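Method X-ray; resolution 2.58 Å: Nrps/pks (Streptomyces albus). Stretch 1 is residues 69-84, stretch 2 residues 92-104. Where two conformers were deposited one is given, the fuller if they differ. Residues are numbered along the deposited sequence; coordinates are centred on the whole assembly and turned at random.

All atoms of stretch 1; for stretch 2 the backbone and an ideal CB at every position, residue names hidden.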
# COMPACT_ATOMS: atom_id res chain seq x y z
N TRP A 69 5.67 11.91 -21.27
CA TRP A 69 6.80 12.37 -20.45
C TRP A 69 6.43 13.61 -19.71
O TRP A 69 5.80 14.47 -20.28
CB TRP A 69 8.01 12.67 -21.32
CG TRP A 69 8.33 11.51 -22.15
CD1 TRP A 69 8.00 11.33 -23.45
CD2 TRP A 69 8.95 10.31 -21.72
NE1 TRP A 69 8.42 10.11 -23.87
CE2 TRP A 69 9.01 9.46 -22.82
CE3 TRP A 69 9.51 9.88 -20.52
CZ2 TRP A 69 9.57 8.20 -22.75
CZ3 TRP A 69 10.09 8.65 -20.46
CH2 TRP A 69 10.09 7.82 -21.55
N LEU A 70 6.80 13.69 -18.43
CA LEU A 70 6.71 14.96 -17.73
C LEU A 70 7.76 15.85 -18.30
O LEU A 70 8.82 15.40 -18.66
CB LEU A 70 6.95 14.77 -16.25
CG LEU A 70 5.82 14.10 -15.48
CD1 LEU A 70 6.07 14.21 -14.00
CD2 LEU A 70 4.49 14.74 -15.79
N SER A 71 7.48 17.14 -18.37
CA SER A 71 8.43 18.08 -18.98
C SER A 71 9.81 18.07 -18.31
O SER A 71 10.84 18.25 -18.99
CB SER A 71 7.85 19.51 -19.04
OG SER A 71 7.94 20.14 -17.78
N ASP A 72 9.84 17.84 -17.00
CA ASP A 72 11.11 17.81 -16.32
C ASP A 72 11.04 17.16 -14.95
O ASP A 72 10.54 17.78 -14.02
CB ASP A 72 11.61 19.23 -16.16
CG ASP A 72 12.89 19.32 -15.31
OD1 ASP A 72 13.81 18.44 -15.39
OD2 ASP A 72 12.95 20.34 -14.58
N VAL A 73 11.62 15.97 -14.82
CA VAL A 73 11.51 15.17 -13.60
C VAL A 73 12.69 15.28 -12.66
O VAL A 73 12.61 14.86 -11.52
CB VAL A 73 11.30 13.67 -13.88
CG1 VAL A 73 9.91 13.40 -14.39
CG2 VAL A 73 12.32 13.17 -14.87
N ALA A 74 13.80 15.84 -13.11
CA ALA A 74 14.98 16.02 -12.23
C ALA A 74 14.83 17.17 -11.26
O ALA A 74 15.43 17.16 -10.21
CB ALA A 74 16.22 16.24 -13.06
N SER A 75 14.01 18.14 -11.60
CA SER A 75 13.90 19.37 -10.82
C SER A 75 13.18 19.25 -9.51
O SER A 75 12.14 18.64 -9.41
CB SER A 75 13.25 20.46 -11.65
OG SER A 75 14.17 20.83 -12.65
N PHE A 76 13.79 19.86 -8.52
CA PHE A 76 13.32 19.86 -7.18
C PHE A 76 13.80 21.14 -6.48
O PHE A 76 14.78 21.77 -6.94
CB PHE A 76 13.85 18.63 -6.45
CG PHE A 76 13.19 18.36 -5.13
CD1 PHE A 76 11.82 18.48 -4.99
CD2 PHE A 76 13.94 18.05 -4.05
CE1 PHE A 76 11.21 18.26 -3.77
CE2 PHE A 76 13.35 17.79 -2.82
CZ PHE A 76 11.97 17.87 -2.68
N ASP A 77 13.09 21.51 -5.41
CA ASP A 77 13.40 22.64 -4.54
C ASP A 77 13.71 22.05 -3.14
O ASP A 77 12.87 22.09 -2.22
CB ASP A 77 12.20 23.59 -4.52
CG ASP A 77 12.48 24.90 -3.82
OD1 ASP A 77 13.53 24.99 -3.16
OD2 ASP A 77 11.63 25.85 -3.93
N PRO A 78 14.92 21.50 -2.98
CA PRO A 78 15.27 20.80 -1.73
C PRO A 78 15.29 21.73 -0.51
O PRO A 78 14.95 21.31 0.62
CB PRO A 78 16.68 20.25 -1.99
CG PRO A 78 17.17 20.96 -3.22
CD PRO A 78 15.99 21.46 -4.00
N MSE A 79 15.69 22.98 -0.75
CA MSE A 79 15.82 23.95 0.33
C MSE A 79 14.44 24.22 0.88
O MSE A 79 14.29 24.48 2.07
CB MSE A 79 16.50 25.26 -0.08
CG MSE A 79 17.96 25.13 -0.54
SE MSE A 79 19.20 24.23 0.74
CE MSE A 79 20.16 23.10 -0.58
N PHE A 80 13.43 24.15 0.01
CA PHE A 80 12.07 24.46 0.41
C PHE A 80 11.67 23.37 1.34
O PHE A 80 11.12 23.63 2.42
CB PHE A 80 11.10 24.56 -0.81
CG PHE A 80 9.68 24.91 -0.45
CD1 PHE A 80 8.84 23.97 0.12
CD2 PHE A 80 9.19 26.17 -0.70
CE1 PHE A 80 7.53 24.29 0.45
CE2 PHE A 80 7.88 26.50 -0.38
CZ PHE A 80 7.04 25.55 0.20
N PHE A 81 11.98 22.17 0.95
CA PHE A 81 11.61 21.01 1.75
C PHE A 81 12.61 20.56 2.80
O PHE A 81 12.51 19.45 3.26
CB PHE A 81 11.24 19.85 0.82
CG PHE A 81 10.02 20.14 0.01
CD1 PHE A 81 8.77 20.13 0.62
CD2 PHE A 81 10.13 20.49 -1.30
CE1 PHE A 81 7.63 20.43 -0.11
CE2 PHE A 81 9.01 20.78 -2.02
CZ PHE A 81 7.75 20.75 -1.44
N ARG A 82 13.56 21.42 3.19
CA ARG A 82 14.49 21.15 4.28
C ARG A 82 15.27 19.86 4.09
O ARG A 82 15.34 19.00 4.97
CB ARG A 82 13.76 21.16 5.64
CG ARG A 82 13.12 22.49 5.98
CD ARG A 82 12.84 22.62 7.48
NE ARG A 82 12.01 23.79 7.76
CZ ARG A 82 12.48 24.96 8.14
NH1 ARG A 82 11.67 25.98 8.35
NH2 ARG A 82 13.79 25.09 8.31
N MSE A 83 15.88 19.73 2.94
CA MSE A 83 16.70 18.57 2.70
C MSE A 83 17.88 19.06 1.91
O MSE A 83 17.83 20.07 1.24
CB MSE A 83 15.81 17.45 2.12
CG MSE A 83 16.00 17.18 0.63
SE MSE A 83 14.89 15.69 -0.13
CE MSE A 83 13.31 15.83 1.01
N SER A 84 18.98 18.35 2.06
CA SER A 84 20.19 18.64 1.34
C SER A 84 20.04 18.30 -0.13
O SER A 84 19.29 17.38 -0.49
CB SER A 84 21.32 17.80 1.90
OG SER A 84 21.00 16.44 1.79
N UNK A 92 14.25 8.93 -5.24
CA UNK A 92 13.46 8.77 -6.45
C UNK A 92 12.70 10.04 -6.72
O UNK A 92 12.16 10.61 -5.79
CB UNK A 92 12.50 7.58 -6.34
N UNK A 93 12.60 10.47 -7.98
CA UNK A 93 11.83 11.65 -8.31
C UNK A 93 10.35 11.54 -7.99
O UNK A 93 9.68 12.53 -7.86
CB UNK A 93 12.00 11.96 -9.80
N UNK A 94 9.84 10.33 -7.84
CA UNK A 94 8.46 10.14 -7.41
C UNK A 94 8.27 10.77 -6.03
O UNK A 94 7.30 11.45 -5.81
CB UNK A 94 8.10 8.65 -7.38
N UNK A 95 9.19 10.54 -5.11
CA UNK A 95 9.09 11.14 -3.77
C UNK A 95 9.14 12.68 -3.83
O UNK A 95 8.38 13.36 -3.20
CB UNK A 95 10.22 10.62 -2.88
N UNK A 96 9.99 13.21 -4.66
CA UNK A 96 10.14 14.63 -4.72
C UNK A 96 8.97 15.33 -5.36
O UNK A 96 8.49 16.36 -4.90
CB UNK A 96 11.43 14.98 -5.47
N UNK A 97 8.51 14.77 -6.46
CA UNK A 97 7.43 15.37 -7.22
C UNK A 97 6.14 15.31 -6.44
O UNK A 97 5.35 16.26 -6.46
CB UNK A 97 7.27 14.68 -8.57
N UNK A 98 5.91 14.20 -5.77
CA UNK A 98 4.72 14.10 -4.98
C UNK A 98 4.66 15.15 -3.84
O UNK A 98 3.58 15.61 -3.47
CB UNK A 98 4.62 12.69 -4.40
N UNK A 99 5.80 15.54 -3.32
CA UNK A 99 5.82 16.58 -2.32
C UNK A 99 5.33 17.89 -2.90
O UNK A 99 4.47 18.58 -2.31
CB UNK A 99 7.23 16.74 -1.74
N UNK A 100 5.83 18.24 -4.08
CA UNK A 100 5.33 19.45 -4.72
C UNK A 100 3.84 19.34 -5.07
O UNK A 100 3.10 20.30 -4.88
CB UNK A 100 6.14 19.74 -5.98
N UNK A 101 3.41 18.16 -5.51
CA UNK A 101 2.01 17.94 -5.81
C UNK A 101 1.15 18.17 -4.59
O UNK A 101 0.15 18.87 -4.64
CB UNK A 101 1.79 16.52 -6.35
N UNK A 102 1.55 17.65 -3.46
CA UNK A 102 0.73 17.87 -2.26
C UNK A 102 0.66 19.33 -1.89
O UNK A 102 -0.41 19.84 -1.54
CB UNK A 102 1.28 17.07 -1.08
N UNK A 103 1.79 20.01 -2.01
CA UNK A 103 1.80 21.45 -1.78
C UNK A 103 0.76 22.12 -2.69
O UNK A 103 -0.05 22.93 -2.22
CB UNK A 103 3.19 22.03 -2.03
N UNK A 104 0.79 21.80 -3.99
CA UNK A 104 -0.13 22.44 -4.89
C UNK A 104 -1.57 22.02 -4.63
O UNK A 104 -2.48 22.81 -4.83
CB UNK A 104 0.26 22.13 -6.34

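Position 92 precedes the helix, and its ideal CB has nothing of stretch 1 within 5.5 Å. With phi/psi of -59/140 just before a helical turn, it invites a short capping side chain: Ser, Thr, Asp or Asn. It is Asp92, whose OD1 accepts from the backbone N of position 94 at 2.9 Å, nearly straight.

Position 93 opens the helix, where the backbone N need not donate within the helix, and its phi of -63 suits a ring. Its ideal CB points toward stretch 1 and sits 3.4 Å from Val73 O, so a compact residue fits: Pro, Ala or Ser. Pro93 is found, with CB 3.5 Å from Val73 O.

Positions 94 and 95 have no stretch 1 atom within 5.5 Å of their ideal CB, so this contact leaves both choices open. They are Gln94 and Glu95.

Position 96 is far more demanding. Its CB points toward stretch 1 and lies 3.6 Å from Phe76 CD1, beside an aromatic ring, while the carbonyls of Val73, Ala74 and Ser75 gather farther out. Leu or Met would cover the ring, but a long donor, Lys or Arg, could also reach the oxygens. Arg96 does both: CB stands over one face of Phe76, 3.8 Å from the ring centroid, in a CH-pi contact, and NH1 comes to 3.1 Å from Ala74 O. A water donates to Val73 O (3.0 Å from the water O) and Ser75 O (2.6 Å), and accepts a weak bond from Arg96 NH1 (3.1 Å), tying the guanidinium to the loop.

Position 97 points sideways, with no close neighbour at CB, yet the apolar Leu70 and Val73 lie within reach of a longer side chain. Leu, Ile or Met would serve. Ile97, m at chi1 and t at chi2, extends CD1 to 4.1 Å from Leu70 CD1 and 4.0 Å from Val73 CG1.

Position 98 is out of reach, and Phe98 plays no part here.

Position 99 points toward stretch 1, its ideal CB 4.1 Å from Phe81 CZ and 4.7 Å from Phe76 CE1. Facing two rings, a medium aliphatic such as Leu, Ile or Met is the natural answer. Leu99 places CB over one face of Phe81, 4.2 Å from the centroid, and sends CD1 to 4.0 Å from Phe76 CZ.

Position 100 starts sideways, its ideal CB 4.9 Å from Phe81 CZ, so a flexible chain, Met, Gln or Glu, could pass along the rings. Gln100 does so: CG lies 3.8 Å from Phe81 CE2, and NE2 is 3.6 Å from Phe76 CD1.

Positions 101 and 102 are out of reach; Thr101 and Val102 occupy them.

Position 103 points toward stretch 1, near Phe81 CZ and Phe80 CE1, with room for a large apolar or aromatic group. Trp103 offers a face to the edge of Phe80, planes at 84°, with CH2 3.7 Å from Phe80 CZ.

Position 104 is out of reach again; it is His104.

Stretch 2 (92-104) DPQERIFLQTVWH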
# COMPACT_ATOMS: atom_id res chain seq x y z
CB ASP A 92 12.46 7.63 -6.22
CG ASP A 92 11.89 7.08 -7.50
OD1 ASP A 92 11.33 7.85 -8.31
OD2 ASP A 92 12.00 5.84 -7.67
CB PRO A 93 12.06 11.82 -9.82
CG PRO A 93 12.60 10.55 -10.28
CD PRO A 93 13.38 10.03 -9.14
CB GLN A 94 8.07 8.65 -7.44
CG GLN A 94 8.15 8.08 -8.85
CD GLN A 94 7.90 6.57 -8.99
OE1 GLN A 94 7.58 6.09 -10.10
NE2 GLN A 94 8.05 5.83 -7.91
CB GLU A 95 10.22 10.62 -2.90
CG GLU A 95 10.15 11.01 -1.43
CD GLU A 95 11.12 10.22 -0.54
OE1 GLU A 95 11.98 9.45 -1.03
OE2 GLU A 95 11.04 10.37 0.69
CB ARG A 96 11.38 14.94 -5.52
CG ARG A 96 12.64 14.21 -5.02
CD ARG A 96 13.84 14.68 -5.80
NE ARG A 96 14.58 13.58 -6.39
CZ ARG A 96 15.12 13.61 -7.59
NH1 ARG A 96 14.95 14.64 -8.42
NH2 ARG A 96 15.81 12.58 -7.99
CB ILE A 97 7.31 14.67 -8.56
CG1 ILE A 97 8.51 15.12 -9.40
CG2 ILE A 97 5.99 15.01 -9.23
CD1 ILE A 97 8.55 14.52 -10.78
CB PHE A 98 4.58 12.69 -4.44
CG PHE A 98 3.23 12.40 -3.90
CD1 PHE A 98 2.13 12.44 -4.72
CD2 PHE A 98 3.06 12.09 -2.61
CE1 PHE A 98 0.85 12.18 -4.24
CE2 PHE A 98 1.78 11.82 -2.11
CZ PHE A 98 0.68 11.88 -2.93
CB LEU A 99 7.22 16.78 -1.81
CG LEU A 99 7.63 15.98 -0.61
CD1 LEU A 99 9.13 16.14 -0.50
CD2 LEU A 99 6.95 16.46 0.67
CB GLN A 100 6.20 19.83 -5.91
CG GLN A 100 7.68 20.03 -5.50
CD GLN A 100 8.59 20.34 -6.70
OE1 GLN A 100 8.30 19.95 -7.79
NE2 GLN A 100 9.71 21.00 -6.47
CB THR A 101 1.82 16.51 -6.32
OG1 THR A 101 2.53 16.38 -7.56
CG2 THR A 101 0.35 16.16 -6.50
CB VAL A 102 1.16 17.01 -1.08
CG1 VAL A 102 0.32 17.32 0.14
CG2 VAL A 102 0.98 15.55 -1.47
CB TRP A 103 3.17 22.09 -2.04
CG TRP A 103 3.16 23.52 -1.62
CD1 TRP A 103 2.86 24.61 -2.38
CD2 TRP A 103 3.43 24.01 -0.30
NE1 TRP A 103 2.94 25.77 -1.62
CE2 TRP A 103 3.27 25.42 -0.33
CE3 TRP A 103 3.79 23.39 0.91
CZ2 TRP A 103 3.43 26.22 0.80
CZ3 TRP A 103 3.97 24.19 2.04
CH2 TRP A 103 3.79 25.59 1.97
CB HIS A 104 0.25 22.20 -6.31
CG HIS A 104 1.50 22.92 -6.71
ND1 HIS A 104 2.45 22.36 -7.53
CD2 HIS A 104 1.95 24.16 -6.41
CE1 HIS A 104 3.43 23.22 -7.73
NE2 HIS A 104 3.14 24.32 -7.07
O HOH W 1 12.24 16.14 -8.88
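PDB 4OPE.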